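Local coordinates for protein probable enoyl-CoA hydratase/isomerase (Mycobacterium abscessus, PDB 3SWX) that probably acts as an enoyl-CoA hydratase or isomerase of the crotonase family, working on the acyl chains of coenzyme A thioesters, at residues L41-R55 / G90-P104. Residues are numbered along the deposited sequence; the frame is centred on the assembly and turned at random.
Sequences LALALGEYETDTDLR and GINPWQVDGRQLSKP. With EDO (1,2-ethanediol), chain D.
In this crotonase fold the C-terminal part of helix 35-50, from Leu41 on, and the turn leading into strand 56-61 pack against the irregular loop 90-104 that feeds strand 105-109; the ammonium of Lys103 lies at the helix end. Lys103 NZ donates to Tyr48 O at 2.9 Å and to Leu54 O at 2.9 Å, and also to a water that is shared with Glu49 O. At Tyr48 O the amine and Asp51 N arrive from opposite faces of the carbonyl plane. The ammonium thus sits among carbonyls of the helix end and of the type I turn Asp51 to Leu54, where it would offset the partial negative charge of the helix terminus. A bend at chi3 (-72°) in an otherwise extended lysine chain lays CE over one face of the Tyr48 ring, 4.2 Å from its centroid, a CH-pi contact placed toward the rim. Leu101 CD1 lies near the plane of the same ring, at its edge. Across the helix surface, Glu49 bends at chi2 (73°) and grips Ser102 with both carboxylate oxygens: OE1 takes Ser102 N at 2.9 Å in a nearly straight bond (177°), OE2 takes Ser102 OG, each through a syn lone pair. Farther back along the helix, Pro93 packs against Leu41 and Leu45, with Pro93 CB 3.7 Å from Leu45 CD1, while Ile91 CG2 rests on Leu45 CB. Close backbone approach at Gly46 and Gly90 lets Ile91 N reach Ala42 O, which also accepts the helical bond from Gly46 N. Leu20 of strand 19-24 packs on Tyr48, whose hydroxyl donates to Pro104 O at 2.7 Å, in the carbonyl plane and on a lone pair.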
loop_
_atom_site.group_PDB
_atom_site.type_symbol
_atom_site.label_atom_id
_atom_site.label_comp_id
_atom_site.label_asym_id
_atom_site.label_seq_id
_atom_site.Cartn_x
_atom_site.Cartn_y
_atom_site.Cartn_z
ATOM N N LEU B 41 -2.066 -25.274 -16.534
ATOM C CA LEU B 41 -2.138 -24.532 -15.261
ATOM C C LEU B 41 -3.513 -23.895 -15.060
ATOM O O LEU B 41 -4.080 -23.928 -13.959
ATOM C CB LEU B 41 -1.023 -23.483 -15.148
ATOM C CG LEU B 41 -0.909 -22.755 -13.796
ATOM C CD1 LEU B 41 -0.812 -23.774 -12.663
ATOM C CD2 LEU B 41 0.276 -21.751 -13.734
ATOM N N ALA B 42 -4.055 -23.328 -16.127
ATOM C CA ALA B 42 -5.440 -22.832 -16.120
ATOM C C ALA B 42 -6.441 -23.909 -15.706
ATOM O O ALA B 42 -7.301 -23.672 -14.850
ATOM C CB ALA B 42 -5.813 -22.228 -17.495
ATOM N N LEU B 43 -6.313 -25.100 -16.285
ATOM C CA LEU B 43 -7.208 -26.213 -15.940
ATOM C C LEU B 43 -7.028 -26.647 -14.485
ATOM O O LEU B 43 -8.018 -26.793 -13.744
ATOM C CB LEU B 43 -6.995 -27.407 -16.874
ATOM C CG LEU B 43 -7.483 -27.196 -18.315
ATOM C CD1 LEU B 43 -7.076 -28.356 -19.257
ATOM C CD2 LEU B 43 -9.009 -27.006 -18.337
ATOM N N ALA B 44 -5.775 -26.831 -14.070
ATOM C CA ALA B 44 -5.478 -27.299 -12.729
ATOM C C ALA B 44 -6.081 -26.366 -11.687
ATOM O O ALA B 44 -6.715 -26.817 -10.726
ATOM C CB ALA B 44 -3.966 -27.441 -12.526
ATOM N N LEU B 45 -5.921 -25.064 -11.899
ATOM C CA LEU B 45 -6.459 -24.075 -10.969
ATOM C C LEU B 45 -7.975 -24.010 -11.023
ATOM O O LEU B 45 -8.623 -23.772 -10.006
ATOM C CB LEU B 45 -5.818 -22.716 -11.204
ATOM C CG LEU B 45 -4.328 -22.650 -10.832
ATOM C CD1 LEU B 45 -3.753 -21.281 -11.158
ATOM C CD2 LEU B 45 -4.103 -23.003 -9.353
ATOM N N GLY B 46 -8.552 -24.260 -12.196
ATOM C CA GLY B 46 -10.025 -24.341 -12.324
ATOM C C GLY B 46 -10.580 -25.560 -11.599
ATOM O O GLY B 46 -11.594 -25.482 -10.904
ATOM N N GLU B 47 -9.895 -26.690 -11.757
ATOM C CA GLU B 47 -10.190 -27.895 -10.979
ATOM C C GLU B 47 -10.103 -27.596 -9.475
ATOM O O GLU B 47 -10.982 -27.992 -8.693
ATOM C CB GLU B 47 -9.203 -29.002 -11.348
ATOM C CG GLU B 47 -9.685 -30.406 -11.110
ATOM C CD GLU B 47 -10.034 -31.114 -12.413
ATOM O OE1 GLU B 47 -9.109 -31.310 -13.245
ATOM O OE2 GLU B 47 -11.229 -31.458 -12.602
ATOM N N TYR B 48 -9.056 -26.874 -9.070
ATOM C CA TYR B 48 -8.870 -26.547 -7.657
ATOM C C TYR B 48 -10.100 -25.796 -7.128
ATOM O O TYR B 48 -10.672 -26.145 -6.086
ATOM C CB TYR B 48 -7.561 -25.749 -7.460
ATOM C CG TYR B 48 -7.415 -25.088 -6.108
ATOM C CD1 TYR B 48 -7.548 -25.823 -4.931
ATOM C CD2 TYR B 48 -7.130 -23.717 -6.005
ATOM C CE1 TYR B 48 -7.427 -25.215 -3.687
ATOM C CE2 TYR B 48 -7.010 -23.098 -4.767
ATOM C CZ TYR B 48 -7.151 -23.858 -3.605
ATOM O OH TYR B 48 -7.020 -23.266 -2.370
ATOM N N GLU B 49 -10.499 -24.782 -7.884
ATOM C CA GLU B 49 -11.614 -23.899 -7.547
ATOM C C GLU B 49 -12.886 -24.658 -7.202
ATOM O O GLU B 49 -13.557 -24.338 -6.239
ATOM C CB GLU B 49 -11.886 -22.932 -8.727
ATOM C CG GLU B 49 -13.083 -21.999 -8.548
ATOM C CD GLU B 49 -12.818 -20.886 -7.551
ATOM O OE1 GLU B 49 -11.657 -20.717 -7.145
ATOM O OE2 GLU B 49 -13.777 -20.175 -7.184
ATOM N N THR B 50 -13.217 -25.680 -7.977
ATOM C CA THR B 50 -14.468 -26.408 -7.764
ATOM C C THR B 50 -14.368 -27.661 -6.860
ATOM O O THR B 50 -15.392 -28.252 -6.500
ATOM C CB THR B 50 -15.064 -26.789 -9.115
ATOM O OG1 THR B 50 -14.102 -27.542 -9.852
ATOM C CG2 THR B 50 -15.411 -25.522 -9.904
ATOM N N ASP B 51 -13.158 -28.068 -6.490
ATOM C CA ASP B 51 -12.996 -29.210 -5.606
ATOM C C ASP B 51 -13.144 -28.832 -4.127
ATOM O O ASP B 51 -12.219 -28.275 -3.516
ATOM C CB ASP B 51 -11.629 -29.839 -5.821
ATOM C CG ASP B 51 -11.500 -31.173 -5.128
ATOM O OD1 ASP B 51 -10.737 -32.023 -5.621
ATOM O OD2 ASP B 51 -12.188 -31.383 -4.112
ATOM N N THR B 52 -14.270 -29.198 -3.527
ATOM C CA THR B 52 -14.554 -28.797 -2.152
ATOM C C THR B 52 -13.697 -29.536 -1.095
ATOM O O THR B 52 -13.711 -29.170 0.092
ATOM C CB THR B 52 -16.033 -29.008 -1.826
ATOM O OG1 THR B 52 -16.330 -30.394 -1.946
ATOM C CG2 THR B 52 -16.940 -28.209 -2.787
ATOM N N ASP B 53 -12.963 -30.571 -1.504
ATOM C CA ASP B 53 -12.043 -31.248 -0.588
ATOM C C ASP B 53 -10.749 -30.444 -0.390
ATOM O O ASP B 53 -9.976 -30.737 0.527
ATOM C CB ASP B 53 -11.656 -32.635 -1.112
ATOM C CG ASP B 53 -12.760 -33.658 -0.965
ATOM O OD1 ASP B 53 -13.741 -33.413 -0.223
ATOM O OD2 ASP B 53 -12.628 -34.729 -1.595
ATOM N N LEU B 54 -10.502 -29.452 -1.239
ATOM C CA LEU B 54 -9.240 -28.723 -1.196
ATOM C C LEU B 54 -9.426 -27.360 -0.545
ATOM O O LEU B 54 -10.365 -26.637 -0.856
ATOM C CB LEU B 54 -8.645 -28.611 -2.595
ATOM C CG LEU B 54 -8.340 -29.971 -3.237
ATOM C CD1 LEU B 54 -7.890 -29.809 -4.704
ATOM C CD2 LEU B 54 -7.290 -30.778 -2.423
ATOM N N ARG B 55 -8.514 -27.026 0.361
ATOM C CA ARG B 55 -8.616 -25.816 1.158
ATOM C C ARG B 55 -7.508 -24.793 0.890
ATOM O O ARG B 55 -7.614 -23.659 1.348
ATOM C CB ARG B 55 -8.593 -26.198 2.644
ATOM C CG ARG B 55 -9.744 -27.112 3.064
ATOM C CD ARG B 55 -9.717 -27.433 4.548
ATOM N NE ARG B 55 -10.937 -28.149 4.929
ATOM C CZ ARG B 55 -11.329 -28.382 6.185
ATOM N NH1 ARG B 55 -10.609 -27.965 7.215
ATOM N NH2 ARG B 55 -12.467 -29.014 6.418
ATOM N N GLY B 90 -11.203 -23.704 -17.158
ATOM C CA GLY B 90 -10.008 -23.205 -16.493
ATOM C C GLY B 90 -10.256 -21.826 -15.913
ATOM O O GLY B 90 -11.337 -21.260 -16.067
ATOM N N ILE B 91 -9.243 -21.302 -15.222
ATOM C CA ILE B 91 -9.198 -19.906 -14.841
ATOM C C ILE B 91 -7.811 -19.365 -15.166
ATOM O O ILE B 91 -6.816 -20.032 -14.903
ATOM C CB ILE B 91 -9.497 -19.704 -13.337
ATOM C CG1 ILE B 91 -9.499 -18.219 -12.999
ATOM C CG2 ILE B 91 -8.468 -20.461 -12.430
ATOM C CD1 ILE B 91 -9.991 -17.929 -11.585
ATOM N N ASN B 92 -7.744 -18.171 -15.750
ATOM C CA ASN B 92 -6.462 -17.545 -16.026
ATOM C C ASN B 92 -5.632 -17.522 -14.725
ATOM O O ASN B 92 -6.048 -16.931 -13.738
ATOM C CB ASN B 92 -6.646 -16.132 -16.624
ATOM C CG ASN B 92 -5.349 -15.487 -17.015
ATOM O OD1 ASN B 92 -4.293 -15.861 -16.535
ATOM N ND2 ASN B 92 -5.422 -14.479 -17.861
ATOM N N PRO B 93 -4.476 -18.208 -14.717
ATOM C CA PRO B 93 -3.679 -18.252 -13.486
ATOM C C PRO B 93 -3.274 -16.870 -12.977
ATOM O O PRO B 93 -3.172 -16.695 -11.778
ATOM C CB PRO B 93 -2.447 -19.078 -13.880
ATOM C CG PRO B 93 -2.936 -19.944 -15.012
ATOM C CD PRO B 93 -3.887 -19.038 -15.780
ATOM N N TRP B 94 -3.088 -15.911 -13.890
ATOM C CA TRP B 94 -2.795 -14.520 -13.530
ATOM C C TRP B 94 -4.033 -13.723 -13.099
ATOM O O TRP B 94 -3.907 -12.607 -12.559
ATOM C CB TRP B 94 -2.036 -13.814 -14.675
ATOM C CG TRP B 94 -0.660 -14.360 -14.792
ATOM C CD1 TRP B 94 0.466 -13.863 -14.235
ATOM C CD2 TRP B 94 -0.283 -15.569 -15.461
ATOM N NE1 TRP B 94 1.547 -14.674 -14.539
ATOM C CE2 TRP B 94 1.101 -15.727 -15.293
ATOM C CE3 TRP B 94 -0.985 -16.526 -16.210
ATOM C CZ2 TRP B 94 1.796 -16.814 -15.829
ATOM C CZ3 TRP B 94 -0.283 -17.605 -16.742
ATOM C CH2 TRP B 94 1.084 -17.736 -16.549
ATOM N N GLN B 95 -5.216 -14.290 -13.323
ATOM C CA GLN B 95 -6.463 -13.771 -12.748
ATOM C C GLN B 95 -6.683 -12.269 -13.042
ATOM O O GLN B 95 -7.063 -11.487 -12.166
ATOM C CB GLN B 95 -6.512 -14.063 -11.252
ATOM C CG GLN B 95 -6.383 -15.553 -10.914
ATOM C CD GLN B 95 -6.153 -15.808 -9.442
ATOM O OE1 GLN B 95 -6.991 -15.473 -8.606
ATOM N NE2 GLN B 95 -5.008 -16.388 -9.111
ATOM N N VAL B 96 -6.474 -11.909 -14.297
ATOM C CA VAL B 96 -6.654 -10.548 -14.804
ATOM C C VAL B 96 -7.742 -10.434 -15.886
ATOM O O VAL B 96 -7.764 -9.452 -16.614
ATOM C CB VAL B 96 -5.342 -10.005 -15.404
ATOM C CG1 VAL B 96 -4.349 -9.684 -14.329
ATOM C CG2 VAL B 96 -4.761 -10.995 -16.416
ATOM N N ASP B 97 -8.627 -11.426 -16.003
ATOM C CA ASP B 97 -9.710 -11.370 -16.979
ATOM C C ASP B 97 -11.058 -11.183 -16.308
ATOM O O ASP B 97 -12.069 -11.356 -16.941
ATOM C CB ASP B 97 -9.756 -12.638 -17.858
ATOM C CG ASP B 97 -8.492 -12.835 -18.681
ATOM O OD1 ASP B 97 -7.863 -11.834 -19.095
ATOM O OD2 ASP B 97 -8.127 -13.998 -18.920
ATOM N N GLY B 98 -11.081 -10.804 -15.041
ATOM C CA GLY B 98 -12.338 -10.535 -14.343
ATOM C C GLY B 98 -12.737 -11.629 -13.362
ATOM O O GLY B 98 -13.770 -11.530 -12.709
ATOM N N ARG B 99 -11.905 -12.656 -13.246
ATOM C CA ARG B 99 -12.192 -13.773 -12.365
ATOM C C ARG B 99 -10.984 -14.120 -11.500
ATOM O O ARG B 99 -9.866 -14.233 -11.999
ATOM C CB ARG B 99 -12.594 -14.977 -13.223
ATOM C CG ARG B 99 -13.153 -16.160 -12.448
ATOM C CD ARG B 99 -13.605 -17.257 -13.412
ATOM N NE ARG B 99 -13.978 -18.482 -12.714
ATOM C CZ ARG B 99 -13.924 -19.701 -13.254
ATOM N NH1 ARG B 99 -13.477 -19.876 -14.503
ATOM N NH2 ARG B 99 -14.299 -20.760 -12.542
ATOM N N GLN B 100 -11.218 -14.298 -10.210
ATOM C CA GLN B 100 -10.176 -14.701 -9.288
ATOM C C GLN B 100 -10.552 -15.952 -8.483
ATOM O O GLN B 100 -11.740 -16.277 -8.314
ATOM C CB GLN B 100 -9.859 -13.554 -8.326
ATOM C CG GLN B 100 -9.208 -12.381 -8.994
ATOM C CD GLN B 100 -10.066 -11.170 -8.995
ATOM O OE1 GLN B 100 -11.145 -11.130 -9.628
ATOM N NE2 GLN B 100 -9.600 -10.142 -8.283
ATOM N N LEU B 101 -9.522 -16.623 -7.971
ATOM C CA LEU B 101 -9.696 -17.803 -7.109
ATOM C C LEU B 101 -10.434 -17.489 -5.803
ATOM O O LEU B 101 -10.173 -16.466 -5.153
ATOM C CB LEU B 101 -8.341 -18.428 -6.772
ATOM C CG LEU B 101 -7.612 -19.105 -7.936
ATOM C CD1 LEU B 101 -6.237 -19.605 -7.486
ATOM C CD2 LEU B 101 -8.486 -20.258 -8.505
ATOM N N SER B 102 -11.327 -18.399 -5.422
ATOM C CA SER B 102 -12.146 -18.267 -4.209
ATOM C C SER B 102 -11.437 -18.807 -3.001
ATOM O O SER B 102 -11.893 -18.612 -1.879
ATOM C CB SER B 102 -13.454 -19.068 -4.352
ATOM O OG SER B 102 -14.266 -18.508 -5.361
ATOM N N LYS B 103 -10.340 -19.515 -3.241
ATOM C CA LYS B 103 -9.593 -20.171 -2.178
ATOM C C LYS B 103 -8.114 -19.844 -2.323
ATOM O O LYS B 103 -7.671 -19.392 -3.397
ATOM C CB LYS B 103 -9.818 -21.681 -2.213
ATOM C CG LYS B 103 -11.260 -22.074 -2.064
ATOM C CD LYS B 103 -11.418 -23.563 -2.048
ATOM C CE LYS B 103 -11.194 -24.189 -3.406
ATOM N NZ LYS B 103 -11.543 -25.637 -3.359
ATOM N N PRO B 104 -7.344 -20.073 -1.246
ATOM C CA PRO B 104 -5.976 -19.559 -1.186
ATOM C C PRO B 104 -5.008 -20.197 -2.172
ATOM O O PRO B 104 -5.120 -21.384 -2.474
ATOM C CB PRO B 104 -5.566 -19.832 0.261
ATOM C CG PRO B 104 -6.846 -19.888 1.011
ATOM C CD PRO B 104 -7.784 -20.572 0.070
HETATM C C1 EDO D . -1.776 -13.536 -19.288
HETATM O O1 EDO D . -3.137 -13.120 -19.540
HETATM C C2 EDO D . -1.335 -14.678 -20.215
HETATM O O2 EDO D . -2.092 -14.735 -21.441
HETATM O O HOH W 1 -14.288 -25.362 -3.305
#